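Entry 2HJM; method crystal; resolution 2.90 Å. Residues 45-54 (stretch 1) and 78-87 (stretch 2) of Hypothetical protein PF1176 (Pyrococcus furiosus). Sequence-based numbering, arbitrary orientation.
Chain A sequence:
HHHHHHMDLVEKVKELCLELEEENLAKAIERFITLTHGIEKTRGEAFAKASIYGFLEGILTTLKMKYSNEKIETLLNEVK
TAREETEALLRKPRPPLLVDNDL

Stretch 1, residues 45-54: EAFAKASIYG
Stretch 2 (78-87) EVKTAREETE

Two helices, 45-54 and 78-87 of one chain, pack nearly antiparallel, their N-to-C directions 156° apart and their axes 9.4 Å apart at closest approach. Both are regular α-helices, with phi/psi near -60/-45 relaxing to -68/-29 at Ala-50 and -81/-17 at Glu-87. The register is marked by two CA pairs: Ala-46 CA lies 5.5 Å from Thr-86 CA, and Tyr-53 CA lies 5.9 Å from Val-79 CA. No hydrogen bond crosses between the stretches; the 368 Å² buried, both sides summed, is van der Waals packing, with methyls also set against backbone oxygens.

At one end Thr-86 is the knob, seated among Ala-46, Lys-49, Ala-50 and Tyr-53. Its CB points toward the other helix, and chi1 is m (-63°). In this rotamer Thr-86 OG1 turns back on its own helix and donates to Ala-82 O at 2.8 Å, which satisfies the buried hydroxyl, while CG2 is presented across the gap. Thr-86 CG2 lies 3.3 Å from Ala-46 O, 3.8 Å from Ala-46 CB, 3.9 Å from Lys-49 CB and 4.2 Å from Ala-50 N. Ala-46 and Ala-50, with CB sideways, leave the methyl close to backbone atoms of their own helix. Lys-49 supplies its CB to the wall; its chain runs on through m, t, t, t, and NZ is hydrogen-bonded elsewhere in the structure.

Tyr-53 is the large piece of the opposing helix, with 102 Å² covered. Its CB points toward the partner, and chi1 m (-72°) with chi2 161° carries the ring across the partner helix. Ala-82 CB sits over one face, 4.0 Å from the centroid of the Tyr-53 ring and 25° off the normal, a CH-pi contact; the ring atom nearest Ala-82 CB is Tyr-53 CE1 at 3.6 Å. A single methyl, pointed toward the other helix, suits a place against the ring face. Thr-86 OG1 lies at the ring edge, 3.6 Å from Tyr-53 CE1, and so links the knob to the aromatic. The phenol OH is hydrogen-bonded elsewhere.

The other end closes on the tyrosine backbone. Val-79, chi1 t (173°), brings Val-79 CG1 to 3.1 Å from Tyr-53 O and 4.1 Å from Tyr-53 CB. Arg-83 contributes its aliphatic portion: with chi1 -90° (m) and chi2 t, Arg-83 CG reaches 3.4 Å from Tyr-53 CB and Arg-83 CD lies 3.9 Å from Gly-54 CA, where the glycine offers bare backbone. Chi3 at 34° is off-well; Arg-83 NH2 forms a charge-only salt bridge with Glu-87 OE1 at 3.4 Å, the oxygen well out of the guanidinium plane.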

ATOM      1  N   GLU A  45      -0.782  -3.734  11.104  1.00 50.66           N
ATOM      2  CA  GLU A  45      -0.038  -2.887  10.199  1.00 49.46           C
ATOM      3  C   GLU A  45      -0.873  -1.795   9.508  1.00 48.44           C
ATOM      4  O   GLU A  45      -0.519  -0.605   9.566  1.00 48.17           O
ATOM      5  CB  GLU A  45       0.619  -3.800   9.171  1.00 50.51           C
ATOM      6  CG  GLU A  45       1.921  -3.329   8.596  1.00 52.58           C
ATOM      7  CD  GLU A  45       2.559  -4.384   7.716  1.00 54.61           C
ATOM      8  OE1 GLU A  45       3.446  -4.010   6.924  1.00 56.20           O
ATOM      9  OE2 GLU A  45       2.181  -5.578   7.823  1.00 53.55           O
ATOM     10  N   ALA A  46      -1.969  -2.193   8.854  1.00 45.87           N
ATOM     11  CA  ALA A  46      -2.822  -1.238   8.145  1.00 44.05           C
ATOM     12  C   ALA A  46      -3.214  -0.082   9.054  1.00 43.65           C
ATOM     13  O   ALA A  46      -3.070   1.078   8.694  1.00 44.43           O
ATOM     14  CB  ALA A  46      -4.056  -1.923   7.617  1.00 42.91           C
ATOM     15  N   PHE A  47      -3.702  -0.420  10.238  1.00 42.87           N
ATOM     16  CA  PHE A  47      -4.102   0.551  11.246  1.00 40.69           C
ATOM     17  C   PHE A  47      -2.921   1.460  11.613  1.00 39.65           C
ATOM     18  O   PHE A  47      -3.055   2.678  11.702  1.00 38.06           O
ATOM     19  CB  PHE A  47      -4.588  -0.212  12.484  1.00 41.21           C
ATOM     20  CG  PHE A  47      -5.288   0.641  13.498  1.00 39.91           C
ATOM     21  CD1 PHE A  47      -4.571   1.498  14.327  1.00 39.30           C
ATOM     22  CD2 PHE A  47      -6.670   0.595  13.614  1.00 38.53           C
ATOM     23  CE1 PHE A  47      -5.221   2.296  15.255  1.00 37.86           C
ATOM     24  CE2 PHE A  47      -7.327   1.391  14.538  1.00 38.76           C
ATOM     25  CZ  PHE A  47      -6.597   2.243  15.361  1.00 38.56           C
ATOM     26  N   ALA A  48      -1.760   0.854  11.830  1.00 39.11           N
ATOM     27  CA  ALA A  48      -0.572   1.613  12.187  1.00 38.58           C
ATOM     28  C   ALA A  48      -0.232   2.568  11.051  1.00 38.67           C
ATOM     29  O   ALA A  48       0.017   3.762  11.267  1.00 38.15           O
ATOM     30  CB  ALA A  48       0.583   0.671  12.455  1.00 36.22           C
ATOM     31  N   LYS A  49      -0.241   2.035   9.834  1.00 38.42           N
ATOM     32  CA  LYS A  49       0.064   2.829   8.665  1.00 39.12           C
ATOM     33  C   LYS A  49      -0.975   3.916   8.386  1.00 40.64           C
ATOM     34  O   LYS A  49      -0.631   5.003   7.923  1.00 41.50           O
ATOM     35  CB  LYS A  49       0.191   1.918   7.458  1.00 39.37           C
ATOM     36  CG  LYS A  49       1.506   1.191   7.366  1.00 38.98           C
ATOM     37  CD  LYS A  49       1.500   0.309   6.146  1.00 40.25           C
ATOM     38  CE  LYS A  49       2.891  -0.040   5.690  1.00 41.14           C
ATOM     39  NZ  LYS A  49       2.815  -0.835   4.435  1.00 46.00           N
ATOM     40  N   ALA A  50      -2.240   3.621   8.670  1.00 40.54           N
ATOM     41  CA  ALA A  50      -3.324   4.565   8.440  1.00 40.38           C
ATOM     42  C   ALA A  50      -3.241   5.748   9.373  1.00 41.28           C
ATOM     43  O   ALA A  50      -3.689   6.841   9.034  1.00 41.75           O
ATOM     44  CB  ALA A  50      -4.663   3.880   8.603  1.00 41.16           C
ATOM     45  N   SER A  51      -2.676   5.540  10.553  1.00 42.21           N
ATOM     46  CA  SER A  51      -2.540   6.642  11.495  1.00 44.38           C
ATOM     47  C   SER A  51      -1.353   7.524  11.101  1.00 45.25           C
ATOM     48  O   SER A  51      -1.472   8.745  11.000  1.00 45.81           O
ATOM     49  CB  SER A  51      -2.333   6.109  12.907  1.00 45.42           C
ATOM     50  OG  SER A  51      -3.316   5.136  13.223  1.00 48.47           O
ATOM     51  N   ILE A  52      -0.208   6.906  10.859  1.00 45.02           N
ATOM     52  CA  ILE A  52       0.963   7.674  10.486  1.00 45.84           C
ATOM     53  C   ILE A  52       0.749   8.408   9.167  1.00 45.88           C
ATOM     54  O   ILE A  52       1.031   9.602   9.071  1.00 46.11           O
ATOM     55  CB  ILE A  52       2.211   6.762  10.359  1.00 47.49           C
ATOM     56  CG1 ILE A  52       2.481   6.058  11.687  1.00 48.04           C
ATOM     57  CG2 ILE A  52       3.436   7.581   9.980  1.00 46.62           C
ATOM     58  CD1 ILE A  52       3.552   5.005  11.586  1.00 50.02           C
ATOM     59  N   TYR A  53       0.256   7.693   8.153  1.00 45.79           N
ATOM     60  CA  TYR A  53       0.030   8.281   6.831  1.00 44.86           C
ATOM     61  C   TYR A  53      -0.969   9.415   6.883  1.00 45.31           C
ATOM     62  O   TYR A  53      -0.751  10.461   6.274  1.00 45.32           O
ATOM     63  CB  TYR A  53      -0.455   7.218   5.837  1.00 45.36           C
ATOM     64  CG  TYR A  53       0.612   6.233   5.402  1.00 46.24           C
ATOM     65  CD1 TYR A  53       0.262   5.011   4.841  1.00 45.95           C
ATOM     66  CD2 TYR A  53       1.974   6.511   5.576  1.00 46.13           C
ATOM     67  CE1 TYR A  53       1.236   4.086   4.471  1.00 46.48           C
ATOM     68  CE2 TYR A  53       2.949   5.596   5.210  1.00 45.22           C
ATOM     69  CZ  TYR A  53       2.575   4.383   4.657  1.00 45.36           C
ATOM     70  OH  TYR A  53       3.531   3.459   4.286  1.00 44.66           O
ATOM     71  N   GLY A  54      -2.070   9.210   7.602  1.00 44.32           N
ATOM     72  CA  GLY A  54      -3.059  10.263   7.706  1.00 42.78           C
ATOM     73  C   GLY A  54      -2.399  11.480   8.322  1.00 41.91           C
ATOM     74  O   GLY A  54      -2.646  12.625   7.929  1.00 41.04           O
ATOM     75  N   GLU A  78       1.888  10.897  -2.889  1.00 49.02           N
ATOM     76  CA  GLU A  78       2.375   9.581  -2.445  1.00 49.65           C
ATOM     77  C   GLU A  78       1.745   9.106  -1.110  1.00 48.65           C
ATOM     78  O   GLU A  78       1.241   7.976  -1.002  1.00 45.56           O
ATOM     79  CB  GLU A  78       3.911   9.604  -2.310  1.00 51.10           C
ATOM     80  CG  GLU A  78       4.628  10.391  -3.390  1.00 53.12           C
ATOM     81  CD  GLU A  78       6.015   9.850  -3.722  1.00 55.78           C
ATOM     82  OE1 GLU A  78       6.711   9.328  -2.820  1.00 56.90           O
ATOM     83  OE2 GLU A  78       6.421   9.968  -4.899  1.00 56.76           O
ATOM     84  N   VAL A  79       1.783   9.966  -0.095  1.00 47.55           N
ATOM     85  CA  VAL A  79       1.189   9.612   1.176  1.00 47.25           C
ATOM     86  C   VAL A  79      -0.274   9.269   0.925  1.00 48.05           C
ATOM     87  O   VAL A  79      -0.784   8.271   1.424  1.00 48.32           O
ATOM     88  CB  VAL A  79       1.290  10.762   2.182  1.00 45.87           C
ATOM     89  CG1 VAL A  79       0.519  10.425   3.433  1.00 47.56           C
ATOM     90  CG2 VAL A  79       2.733  10.983   2.551  1.00 45.87           C
ATOM     91  N   LYS A  80      -0.949  10.098   0.137  1.00 48.94           N
ATOM     92  CA  LYS A  80      -2.352   9.852  -0.198  1.00 48.89           C
ATOM     93  C   LYS A  80      -2.456   8.469  -0.877  1.00 48.78           C
ATOM     94  O   LYS A  80      -3.280   7.624  -0.497  1.00 48.61           O
ATOM     95  CB  LYS A  80      -2.866  10.955  -1.124  1.00 47.61           C
ATOM     96  N   THR A  81      -1.594   8.241  -1.861  1.00 47.79           N
ATOM     97  CA  THR A  81      -1.560   6.979  -2.589  1.00 47.33           C
ATOM     98  C   THR A  81      -1.350   5.782  -1.659  1.00 46.99           C
ATOM     99  O   THR A  81      -2.004   4.735  -1.815  1.00 45.31           O
ATOM    100  CB  THR A  81      -0.432   6.997  -3.633  1.00 47.66           C
ATOM    101  OG1 THR A  81      -0.619   8.125  -4.490  1.00 47.68           O
ATOM    102  CG2 THR A  81      -0.434   5.731  -4.468  1.00 47.44           C
ATOM    103  N   ALA A  82      -0.434   5.950  -0.701  1.00 46.22           N
ATOM    104  CA  ALA A  82      -0.103   4.905   0.271  1.00 44.34           C
ATOM    105  C   ALA A  82      -1.265   4.628   1.217  1.00 44.93           C
ATOM    106  O   ALA A  82      -1.494   3.486   1.622  1.00 43.21           O
ATOM    107  CB  ALA A  82       1.110   5.312   1.068  1.00 42.09           C
ATOM    108  N   ARG A  83      -1.994   5.684   1.570  1.00 46.30           N
ATOM    109  CA  ARG A  83      -3.125   5.555   2.469  1.00 46.76           C
ATOM    110  C   ARG A  83      -4.136   4.672   1.810  1.00 46.78           C
ATOM    111  O   ARG A  83      -4.597   3.678   2.375  1.00 44.90           O
ATOM    112  CB  ARG A  83      -3.755   6.906   2.734  1.00 47.60           C
ATOM    113  CG  ARG A  83      -3.180   7.642   3.921  1.00 50.78           C
ATOM    114  CD  ARG A  83      -4.107   8.776   4.312  1.00 53.53           C
ATOM    115  NE  ARG A  83      -5.496   8.389   4.061  1.00 55.46           N
ATOM    116  CZ  ARG A  83      -6.209   8.795   3.013  1.00 55.81           C
ATOM    117  NH1 ARG A  83      -5.680   9.609   2.119  1.00 55.62           N
ATOM    118  NH2 ARG A  83      -7.450   8.362   2.840  1.00 58.37           N
ATOM    119  N   GLU A  84      -4.460   5.047   0.583  1.00 48.07           N
ATOM    120  CA  GLU A  84      -5.428   4.312  -0.205  1.00 49.35           C
ATOM    121  C   GLU A  84      -5.100   2.838  -0.367  1.00 47.76           C
ATOM    122  O   GLU A  84      -5.978   2.000  -0.223  1.00 47.46           O
ATOM    123  CB  GLU A  84      -5.578   4.982  -1.558  1.00 51.87           C
ATOM    124  CG  GLU A  84      -6.306   6.301  -1.464  1.00 57.33           C
ATOM    125  CD  GLU A  84      -6.349   7.028  -2.787  1.00 61.12           C
ATOM    126  OE1 GLU A  84      -7.308   7.805  -3.001  1.00 63.14           O
ATOM    127  OE2 GLU A  84      -5.418   6.829  -3.605  1.00 63.20           O
ATOM    128  N   GLU A  85      -3.848   2.510  -0.659  1.00 46.46           N
ATOM    129  CA  GLU A  85      -3.499   1.105  -0.799  1.00 45.73           C
ATOM    130  C   GLU A  85      -3.684   0.399   0.536  1.00 45.19           C
ATOM    131  O   GLU A  85      -4.219  -0.706   0.606  1.00 42.63           O
ATOM    132  CB  GLU A  85      -2.056   0.946  -1.263  1.00 46.75           C
ATOM    133  CG  GLU A  85      -1.554  -0.497  -1.200  1.00 48.18           C
ATOM    134  CD  GLU A  85      -2.483  -1.468  -1.902  1.00 48.52           C
ATOM    135  OE1 GLU A  85      -2.699  -2.589  -1.376  1.00 46.99           O
ATOM    136  OE2 GLU A  85      -2.984  -1.101  -2.983  1.00 47.42           O
ATOM    137  N   THR A  86      -3.239   1.061   1.596  1.00 46.57           N
ATOM    138  CA  THR A  86      -3.333   0.524   2.939  1.00 48.71           C
ATOM    139  C   THR A  86      -4.758   0.220   3.348  1.00 49.76           C
ATOM    140  O   THR A  86      -5.029  -0.816   3.950  1.00 50.83           O
ATOM    141  CB  THR A  86      -2.731   1.503   3.964  1.00 49.89           C
ATOM    142  OG1 THR A  86      -1.331   1.663   3.692  1.00 50.96           O
ATOM    143  CG2 THR A  86      -2.938   0.999   5.408  1.00 47.89           C
ATOM    144  N   GLU A  87      -5.681   1.107   3.014  1.00 51.30           N
ATOM    145  CA  GLU A  87      -7.056   0.871   3.413  1.00 52.01           C
ATOM    146  C   GLU A  87      -7.831  -0.085   2.513  1.00 51.02           C
ATOM    147  O   GLU A  87      -8.849  -0.626   2.920  1.00 52.23           O
ATOM    148  CB  GLU A  87      -7.796   2.205   3.578  1.00 53.03           C
ATOM    149  CG  GLU A  87      -7.893   3.058   2.342  1.00 57.51           C
ATOM    150  CD  GLU A  87      -8.156   4.521   2.672  1.00 59.95           C
ATOM    151  OE1 GLU A  87      -8.473   5.290   1.737  1.00 63.54           O
ATOM    152  OE2 GLU A  87      -8.033   4.906   3.858  1.00 60.08           O
TER